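Local structure of putative uncharacterized protein (Streptococcus suis, 4XZ7) at residues B[99-103]-B[104-108]; B[168-171]-B[172-176]; B[229-232]-B[233-236]. The protein acts as a transglutaminase, an enzyme type that modifies glutamine side chains or links them to lysines, and serves the bacterium as an antiphagocytic virulence factor. All coordinates share one frame; numbering follows the deposited sequence.

The three contacts follow one another along the chain, and each includes residues that touch the second subunit of the homodimer. Contacts 1 and 2 are neighbours: their centres lie 22 Å apart and their nearest atoms about 5 Å apart, on the same side of the chain's centre. Strand 157-167 pairs with strand 106-107 of contact 1 and leads into helix 170-181 of contact 2. Contact 3 is more distant, its centre 24 Å from that of contact 2 and 47 Å from that of contact 1. It lies within the transglutaminase-like superfamily region of the chain.

Contact 1 (B[99-103]-B[104-108])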
# COMPACT_ATOMS: atom_id res chain seq x y z
N HIS B 99 8.50 26.09 23.72
CA HIS B 99 7.36 25.68 24.52
C HIS B 99 6.05 26.08 23.85
O HIS B 99 5.06 25.36 23.93
CB HIS B 99 7.48 26.24 25.94
CG HIS B 99 8.60 25.61 26.72
ND1 HIS B 99 9.80 26.24 26.94
CD2 HIS B 99 8.71 24.38 27.27
CE1 HIS B 99 10.60 25.44 27.62
NE2 HIS B 99 9.96 24.30 27.84
N ASN B 100 6.05 27.20 23.13
CA ASN B 100 4.92 27.49 22.27
C ASN B 100 4.67 26.33 21.31
O ASN B 100 3.53 25.90 21.12
CB ASN B 100 5.15 28.77 21.48
CG ASN B 100 5.20 30.00 22.36
OD1 ASN B 100 4.62 30.02 23.45
ND2 ASN B 100 5.90 31.03 21.89
N GLN B 101 5.75 25.82 20.74
CA GLN B 101 5.66 24.82 19.69
C GLN B 101 5.15 23.45 20.18
O GLN B 101 4.50 22.72 19.44
CB GLN B 101 7.03 24.67 19.04
CG GLN B 101 6.99 24.34 17.58
CD GLN B 101 6.98 25.57 16.72
OE1 GLN B 101 6.59 25.52 15.56
NE2 GLN B 101 7.41 26.69 17.29
N MET B 102 5.46 23.11 21.43
CA MET B 102 5.10 21.83 22.01
C MET B 102 3.83 21.88 22.89
O MET B 102 3.51 20.90 23.58
CB MET B 102 6.27 21.28 22.85
CG MET B 102 7.58 21.12 22.10
SD MET B 102 7.37 20.17 20.59
CE MET B 102 6.73 18.64 21.26
N ARG B 103 3.12 23.00 22.87
CA ARG B 103 1.96 23.16 23.75
C ARG B 103 0.85 22.16 23.44
O ARG B 103 0.20 21.61 24.33
CB ARG B 103 1.40 24.59 23.65
CG ARG B 103 0.49 24.95 24.81
CD ARG B 103 -0.01 26.39 24.70
NE ARG B 103 1.04 27.32 24.30
CZ ARG B 103 2.02 27.74 25.10
NH1 ARG B 103 2.93 28.59 24.63
NH2 ARG B 103 2.10 27.32 26.35
N GLU B 104 0.64 21.93 22.16
CA GLU B 104 -0.41 21.06 21.70
C GLU B 104 0.24 20.05 20.76
O GLU B 104 1.13 20.41 20.01
CB GLU B 104 -1.51 21.88 20.99
CG GLU B 104 -2.51 21.10 20.14
CD GLU B 104 -3.71 21.96 19.68
OE1 GLU B 104 -4.24 21.74 18.56
OE2 GLU B 104 -4.12 22.86 20.45
N LEU B 105 -0.18 18.79 20.85
CA LEU B 105 0.29 17.80 19.89
C LEU B 105 0.08 18.32 18.48
O LEU B 105 -0.98 18.88 18.17
CB LEU B 105 -0.45 16.47 20.06
CG LEU B 105 -0.30 15.65 21.33
CD1 LEU B 105 -0.93 14.29 21.05
CD2 LEU B 105 1.15 15.48 21.74
N ARG B 106 1.07 18.12 17.63
CA ARG B 106 1.03 18.52 16.22
C ARG B 106 0.88 17.28 15.34
O ARG B 106 1.77 16.44 15.31
CB ARG B 106 2.32 19.26 15.86
CG ARG B 106 2.47 19.61 14.41
CD ARG B 106 2.25 21.09 14.22
NE ARG B 106 2.99 21.90 15.19
CZ ARG B 106 4.04 22.66 14.89
NH1 ARG B 106 4.49 22.72 13.64
NH2 ARG B 106 4.64 23.36 15.84
N PHE B 107 -0.26 17.15 14.67
CA PHE B 107 -0.54 15.94 13.90
C PHE B 107 -0.02 16.06 12.47
O PHE B 107 -0.15 17.12 11.85
CB PHE B 107 -2.05 15.63 13.90
CG PHE B 107 -2.52 14.97 15.16
CD1 PHE B 107 -2.82 15.72 16.29
CD2 PHE B 107 -2.63 13.59 15.23
CE1 PHE B 107 -3.23 15.11 17.46
CE2 PHE B 107 -3.05 12.97 16.39
CZ PHE B 107 -3.34 13.74 17.52
N SER B 108 0.55 14.97 11.97
CA SER B 108 1.20 14.93 10.66
C SER B 108 0.32 15.47 9.52
O SER B 108 0.78 16.26 8.71
CB SER B 108 1.63 13.49 10.34
OG SER B 108 2.41 13.43 9.17
O HOH W 1 3.48 19.85 19.52
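Gln101 and Arg106 meet through the ends of their side chains, the amide oxygen of Gln101 accepting a hydrogen bond from the guanidinium of Arg106. Arg106 NH2 lies 2.9 Å from Gln101 OE1, which sits at the guanidinium edge, close to its plane. On the amide side the approach is less regular: the donor comes in beside the carbonyl, at a C=O...N angle of 99°, and the two flat groups are turned 48° against each other. Bends in both chains bring the groups together. Gln101 turns at its second torsion, while the bends of Arg106 at chi2 and chi3 (47° at chi3) return its guanidinium to the helix end. Beside this hydrogen bond a water donates to the backbone, 3.0 Å from Gln101 O, and also makes a short contact of 2.5 Å with Glu104 O, spanning the turn. Leu105 and Phe107 both touch Phe376 of the second subunit, while Leu105 also packs on Leu138 of its own chain. Arg106 itself is bonded through its backbone to Val165. The arrangement is that of a helix-to-strand connection, in which helix 95-101 ends, the chain turns, and the short, weakly bonded strand 106-107 joins strand 157-167 in parallel.

Contact 2 (B[168-171]-B[172-176]); sequences KYYE and DYSKY
Ser174 and Tyr170 form the tight side of this helical turn. Ser174 OG donates a hydrogen bond to Tyr170 O at 2.7 Å, and Ser174 N donates to the same oxygen at 3.0 Å, the two donors arriving from opposite faces of the carbonyl plane. With chi1 at -67° the hydroxyl lies beside its own backbone N, which directs it back to the carbonyl four residues earlier; Ser174 OG also lies over one face of the Tyr170 ring, toward its rim, 3.6 Å from Tyr170 CE1. Tyr169 occupies the N-cap position of helix 170-181, which follows strand 157-167; its carbonyl opens the bonding pattern with a nearly linear bond of 2.9 Å from Tyr173 N to Tyr169 O. Asp172 OD2 approaches the Tyr169 ring at its edge, 3.5 Å from Tyr169 CD1, the carboxylate turned 61° from the ring. Beyond the turn, Tyr173 OH is bonded to Asp252 of the second subunit, and the Tyr169 ring meets Tyr248 of that subunit. The exposed side is looser. Lys175 N bonds to Glu171 O at 3.1 Å, and the lysine chain begins by passing over that oxygen before extending away, leaving Lys175 NZ 7.1 Å from Glu171 OE2.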
# COMPACT_ATOMS: atom_id res chain seq x y z
N LYS B 168 1.65 5.09 14.97
CA LYS B 168 2.98 4.62 15.32
C LYS B 168 3.53 3.62 14.28
O LYS B 168 4.73 3.37 14.22
CB LYS B 168 2.99 4.01 16.73
CG LYS B 168 2.41 2.60 16.83
CD LYS B 168 2.41 2.10 18.29
CE LYS B 168 2.04 0.63 18.37
NZ LYS B 168 2.09 0.08 19.75
N TYR B 169 2.65 3.07 13.44
CA TYR B 169 3.13 2.15 12.41
C TYR B 169 3.44 2.82 11.08
O TYR B 169 3.48 2.15 10.05
CB TYR B 169 2.11 1.03 12.19
CG TYR B 169 1.95 0.13 13.40
CD1 TYR B 169 2.98 -0.72 13.80
CD2 TYR B 169 0.78 0.14 14.15
CE1 TYR B 169 2.84 -1.55 14.92
CE2 TYR B 169 0.63 -0.68 15.26
CZ TYR B 169 1.64 -1.52 15.64
OH TYR B 169 1.45 -2.32 16.73
N TYR B 170 3.72 4.13 11.10
CA TYR B 170 4.01 4.90 9.87
C TYR B 170 5.05 4.26 8.95
O TYR B 170 4.88 4.21 7.72
CB TYR B 170 4.48 6.31 10.24
CG TYR B 170 4.88 7.13 9.04
CD1 TYR B 170 6.18 7.11 8.55
CD2 TYR B 170 3.95 7.93 8.40
CE1 TYR B 170 6.53 7.86 7.42
CE2 TYR B 170 4.29 8.68 7.29
CZ TYR B 170 5.58 8.64 6.81
OH TYR B 170 5.90 9.40 5.71
N GLU B 171 6.15 3.78 9.52
CA GLU B 171 7.23 3.24 8.67
C GLU B 171 6.88 1.89 8.07
O GLU B 171 7.19 1.59 6.89
CB GLU B 171 8.53 3.14 9.49
CG GLU B 171 8.99 4.50 10.03
CD GLU B 171 9.43 5.46 8.93
OE1 GLU B 171 9.63 6.66 9.23
OE2 GLU B 171 9.59 5.03 7.76
N ASP B 172 6.22 1.07 8.89
CA ASP B 172 5.74 -0.23 8.47
C ASP B 172 4.77 -0.06 7.29
O ASP B 172 4.92 -0.69 6.23
CB ASP B 172 5.09 -0.94 9.66
CG ASP B 172 6.06 -1.09 10.84
OD1 ASP B 172 6.96 -1.93 10.73
OD2 ASP B 172 5.93 -0.37 11.86
N TYR B 173 3.81 0.84 7.45
CA TYR B 173 2.87 1.14 6.37
C TYR B 173 3.55 1.67 5.10
O TYR B 173 3.21 1.26 3.97
CB TYR B 173 1.83 2.15 6.84
CG TYR B 173 0.65 1.54 7.56
CD1 TYR B 173 -0.15 0.57 6.96
CD2 TYR B 173 0.31 1.97 8.84
CE1 TYR B 173 -1.26 0.03 7.62
CE2 TYR B 173 -0.79 1.45 9.50
CZ TYR B 173 -1.58 0.49 8.88
OH TYR B 173 -2.66 -0.01 9.55
N SER B 174 4.51 2.56 5.30
CA SER B 174 5.15 3.23 4.18
C SER B 174 5.99 2.28 3.33
O SER B 174 6.17 2.50 2.12
CB SER B 174 5.98 4.38 4.69
OG SER B 174 5.10 5.35 5.24
N LYS B 175 6.48 1.20 3.93
CA LYS B 175 7.09 0.14 3.13
C LYS B 175 6.07 -0.51 2.18
O LYS B 175 6.40 -0.85 1.03
CB LYS B 175 7.71 -0.93 4.03
CG LYS B 175 8.96 -0.44 4.74
CD LYS B 175 9.37 -1.43 5.82
CE LYS B 175 10.50 -0.88 6.68
NZ LYS B 175 10.92 -1.92 7.67
N TYR B 176 4.85 -0.69 2.65
CA TYR B 176 3.81 -1.18 1.77
C TYR B 176 3.48 -0.16 0.69
O TYR B 176 3.24 -0.54 -0.44
CB TYR B 176 2.55 -1.55 2.54
CG TYR B 176 2.63 -2.96 3.04
CD1 TYR B 176 2.23 -4.03 2.25
CD2 TYR B 176 3.15 -3.24 4.30
CE1 TYR B 176 2.33 -5.32 2.70
CE2 TYR B 176 3.24 -4.53 4.77
CZ TYR B 176 2.83 -5.56 3.96
OH TYR B 176 2.92 -6.86 4.42

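Contact 3 (B[229-232]-B[233-236])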
# COMPACT_ATOMS: atom_id res chain seq x y z
N THR B 229 13.74 -18.47 -8.58
CA THR B 229 13.17 -19.11 -7.39
C THR B 229 11.64 -19.19 -7.48
O THR B 229 10.99 -18.19 -7.79
CB THR B 229 13.58 -18.35 -6.11
OG1 THR B 229 14.99 -18.50 -5.91
CG2 THR B 229 12.84 -18.87 -4.91
N TYR B 230 11.07 -20.37 -7.26
CA TYR B 230 9.63 -20.46 -7.06
C TYR B 230 9.25 -19.99 -5.64
O TYR B 230 9.82 -20.44 -4.65
CB TYR B 230 9.11 -21.89 -7.28
CG TYR B 230 7.61 -21.87 -7.54
CD1 TYR B 230 7.12 -21.49 -8.78
CD2 TYR B 230 6.69 -22.17 -6.54
CE1 TYR B 230 5.77 -21.42 -9.04
CE2 TYR B 230 5.31 -22.10 -6.78
CZ TYR B 230 4.87 -21.72 -8.04
OH TYR B 230 3.52 -21.64 -8.35
N ASP B 231 8.29 -19.09 -5.54
CA ASP B 231 7.97 -18.50 -4.25
C ASP B 231 7.04 -19.40 -3.47
O ASP B 231 5.83 -19.18 -3.44
CB ASP B 231 7.35 -17.11 -4.41
CG ASP B 231 7.30 -16.34 -3.09
OD1 ASP B 231 7.45 -16.97 -2.03
OD2 ASP B 231 7.10 -15.11 -3.11
N TRP B 232 7.61 -20.42 -2.82
CA TRP B 232 6.83 -21.38 -2.05
C TRP B 232 5.89 -20.73 -1.01
O TRP B 232 4.72 -21.12 -0.90
CB TRP B 232 7.79 -22.39 -1.38
CG TRP B 232 8.61 -23.10 -2.41
CD1 TRP B 232 9.96 -22.96 -2.64
CD2 TRP B 232 8.13 -24.01 -3.40
NE1 TRP B 232 10.35 -23.76 -3.69
CE2 TRP B 232 9.24 -24.41 -4.17
CE3 TRP B 232 6.87 -24.54 -3.69
CZ2 TRP B 232 9.12 -25.31 -5.22
CZ3 TRP B 232 6.75 -25.44 -4.73
CH2 TRP B 232 7.87 -25.82 -5.49
N GLU B 233 6.38 -19.74 -0.27
CA GLU B 233 5.58 -19.06 0.76
C GLU B 233 4.34 -18.36 0.20
O GLU B 233 3.22 -18.52 0.71
CB GLU B 233 6.43 -18.02 1.48
CG GLU B 233 7.55 -18.59 2.30
CD GLU B 233 7.19 -18.61 3.77
OE1 GLU B 233 7.00 -19.71 4.32
OE2 GLU B 233 7.10 -17.51 4.37
N ALA B 234 4.54 -17.59 -0.85
CA ALA B 234 3.42 -16.88 -1.46
C ALA B 234 2.42 -17.85 -2.08
O ALA B 234 1.22 -17.62 -2.01
CB ALA B 234 3.92 -15.90 -2.50
N ALA B 235 2.90 -18.95 -2.67
CA ALA B 235 1.99 -19.92 -3.29
C ALA B 235 1.15 -20.58 -2.19
O ALA B 235 -0.06 -20.80 -2.34
CB ALA B 235 2.76 -20.97 -4.08
N ASN B 236 1.82 -20.88 -1.08
CA ASN B 236 1.19 -21.41 0.11
C ASN B 236 0.04 -20.52 0.58
O ASN B 236 -1.09 -20.97 0.74
CB ASN B 236 2.24 -21.57 1.21
CG ASN B 236 2.12 -22.87 1.95
OD1 ASN B 236 2.87 -23.82 1.71
ND2 ASN B 236 1.15 -22.93 2.87
O HOH W 2 9.33 -19.05 -0.49
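Asp231 caps the start of helix 232-239 by turning its carboxylate onto the backbone of the first turn. Asp231 OD1 accepts from Ala234 N at 3.2 Å in a nearly straight bond (172°), although the N-H arrives from above the carboxylate plane, 71° out of it. Placing CG anti to the backbone N (chi1 -167°) swings the acid forward over the helix end. The other oxygen is nearby: Asp231 OD2 rests 3.3 Å from Ala234 CB. A water extends the cap, donating to Asp231 OD1 at 3.2 Å and accepting from Glu233 N at 3.0 Å, so a second amide of the first turn also has a partner. This is a classic N-cap, and an Asp suits it since its negative charge would be expected to be favoured by the helix dipole. The helix then runs on its own main-chain bonds, from Ala235 N to Asp231 O at 3.0 Å and from Asn236 N to Trp232 O.

Further out, Tyr230 CE2 touches Ala235 CB at 3.9 Å, and the indole of Trp232 has Tyr230 CD2 lying 3.6 Å above one face, toward the rim. Asp231 is also the centre of an inverse gamma turn, which redirects the chain from strand 229-230 into the helix. Its backbone is bonded to Ala262 of the parallel neighbouring strand 261-262, and Arg259 forms a long, weak ion pair with Asp231 OD2. Ala234 packs against Met263 of its own chain and Tyr242 of the second subunit.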